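Local coordinates for 4-diphosphocytidyl-2C-methyl-D-erythritol synthase (Neisseria gonorrhoeae, PDB 1VGW) that catalyses the transfer of a cytidylyl group from CTP to 2-C-methyl-D-erythritol 4-phosphate, giving 4-diphosphocytidyl-2-C-methyl-D-erythritol in isoprenoid biosynthesis, at the interface of chains A and B. Sequence-based numbering; all coordinates share one arbitrary frame. Chains: chain A/B, 4-diphosphocytidyl-2C-methyl-D-erythritol synthase.

The interface of chains A and B. Residues chain A 190-191, 194, 197; chain B 145, 147, 156-157.
With CG beside the backbone N (chi1 -46°), the chain of B:Lys147 bends at chi2 (-65°) and then runs out nearly straight, so that its ammonium meets A:Asp191 tip to tip; lysine's long, flexible chain carries its charge to two acids. In A:Asp191, CG is tucked over the backbone, between N and the carbonyl carbon (chi1 66°), turning the carboxylate toward both the lysine and the following helix. NZ of B:Lys147 forms a salt bridge with OD2 of A:Asp191 at 2.6 Å, on the syn lone pair; its bond to OD1 is weak. OD2 of A:Asp191 also accepts the backbone N of A:Ser194 at 2.9 Å, met from above the carboxylate plane. Aspartate thus suits an N-cap, and this N-H may help to stabilise its negative charge. Serine is short enough to fold back: OG of A:Ser194 bonds the carbonyl O of A:Asp191 at 2.9 Å and accepts the backbone N of A:Thr190 at 3.0 Å, which would stiffen the turn. Glutamate's longer chain lets its two oxygens serve two partners: OE2 of A:Glu197 takes NZ of B:Lys147 at 3.1 Å, and OE1 of A:Glu197 takes OG1 of B:Thr157 at 2.7 Å, both syn. OG1 of B:Thr157 in turn accepts NZ of B:Lys147 at 3.0 Å, so threonine both donates and accepts, closing a ring. Two acids would be expected to favour the lysine's charged form. The small A:Thr190 and B:Thr145 merely touch tip to tip. Chain A contributes a loop and the short helix 192-197, ending at A:Glu197; chain B contributes B:Thr145 and then strands 146-149 and 154-158 of an arm reaching across the two-fold dimer.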
loop_
_atom_site.group_PDB
_atom_site.type_symbol
_atom_site.label_atom_id
_atom_site.label_comp_id
_atom_site.label_asym_id
_atom_site.label_seq_id
_atom_site.Cartn_x
_atom_site.Cartn_y
_atom_site.Cartn_z
ATOM N N THR A 190 -0.029 -17.729 8.947
ATOM C CA THR A 190 -0.429 -16.961 7.785
ATOM C C THR A 190 0.566 -17.206 6.650
ATOM O O THR A 190 0.422 -18.155 5.878
ATOM C CB THR A 190 -0.592 -15.460 8.000
ATOM O OG1 THR A 190 0.504 -14.903 8.726
ATOM C CG2 THR A 190 -1.913 -15.210 8.740
ATOM N N ASP A 191 1.621 -16.394 6.584
ATOM C CA ASP A 191 2.627 -16.576 5.549
ATOM C C ASP A 191 3.678 -17.602 5.978
ATOM O O ASP A 191 3.702 -18.100 7.117
ATOM C CB ASP A 191 3.227 -15.245 5.149
ATOM C CG ASP A 191 4.018 -14.552 6.195
ATOM O OD1 ASP A 191 4.620 -13.474 5.923
ATOM O OD2 ASP A 191 4.106 -15.052 7.345
ATOM N N SER A 194 5.819 -16.785 8.982
ATOM C CA SER A 194 5.154 -16.920 10.272
ATOM C C SER A 194 5.374 -18.323 10.803
ATOM O O SER A 194 5.560 -18.496 12.024
ATOM C CB SER A 194 3.682 -16.520 10.253
ATOM O OG SER A 194 2.858 -17.613 9.823
ATOM N N GLU A 197 9.148 -18.361 12.060
ATOM C CA GLU A 197 9.227 -17.604 13.298
ATOM C C GLU A 197 8.865 -18.449 14.524
ATOM O O GLU A 197 9.453 -18.244 15.589
ATOM C CB GLU A 197 8.245 -16.403 13.266
ATOM C CG GLU A 197 8.660 -15.291 12.313
ATOM C CD GLU A 197 7.473 -14.448 11.839
ATOM O OE1 GLU A 197 6.614 -14.057 12.672
ATOM O OE2 GLU A 197 7.399 -14.124 10.628
ATOM N N THR B 145 0.038 -9.469 5.468
ATOM C CA THR B 145 0.504 -9.772 6.827
ATOM C C THR B 145 1.482 -8.721 7.349
ATOM O O THR B 145 2.413 -8.342 6.638
ATOM C CB THR B 145 1.243 -11.136 6.814
ATOM O OG1 THR B 145 0.314 -12.156 6.411
ATOM C CG2 THR B 145 1.860 -11.455 8.158
ATOM N N LYS B 147 4.413 -7.345 10.061
ATOM C CA LYS B 147 5.494 -7.845 10.872
ATOM C C LYS B 147 6.106 -6.684 11.672
ATOM O O LYS B 147 6.120 -5.568 11.183
ATOM C CB LYS B 147 6.610 -8.488 10.016
ATOM C CG LYS B 147 6.206 -9.446 8.914
ATOM C CD LYS B 147 5.552 -10.730 9.401
ATOM C CE LYS B 147 5.716 -11.889 8.471
ATOM N NZ LYS B 147 5.059 -13.157 8.826
ATOM N N ALA B 156 8.170 -10.325 15.364
ATOM C CA ALA B 156 6.795 -10.696 15.620
ATOM C C ALA B 156 5.906 -10.534 14.394
ATOM O O ALA B 156 6.152 -9.678 13.536
ATOM C CB ALA B 156 6.239 -9.733 16.718
ATOM N N THR B 157 4.868 -11.371 14.339
ATOM C CA THR B 157 3.835 -11.147 13.311
ATOM C C THR B 157 2.681 -10.429 14.044
ATOM O O THR B 157 2.209 -10.957 15.073
ATOM C CB THR B 157 3.361 -12.496 12.755
ATOM O OG1 THR B 157 4.307 -12.926 11.744
ATOM C CG2 THR B 157 1.984 -12.425 12.152
#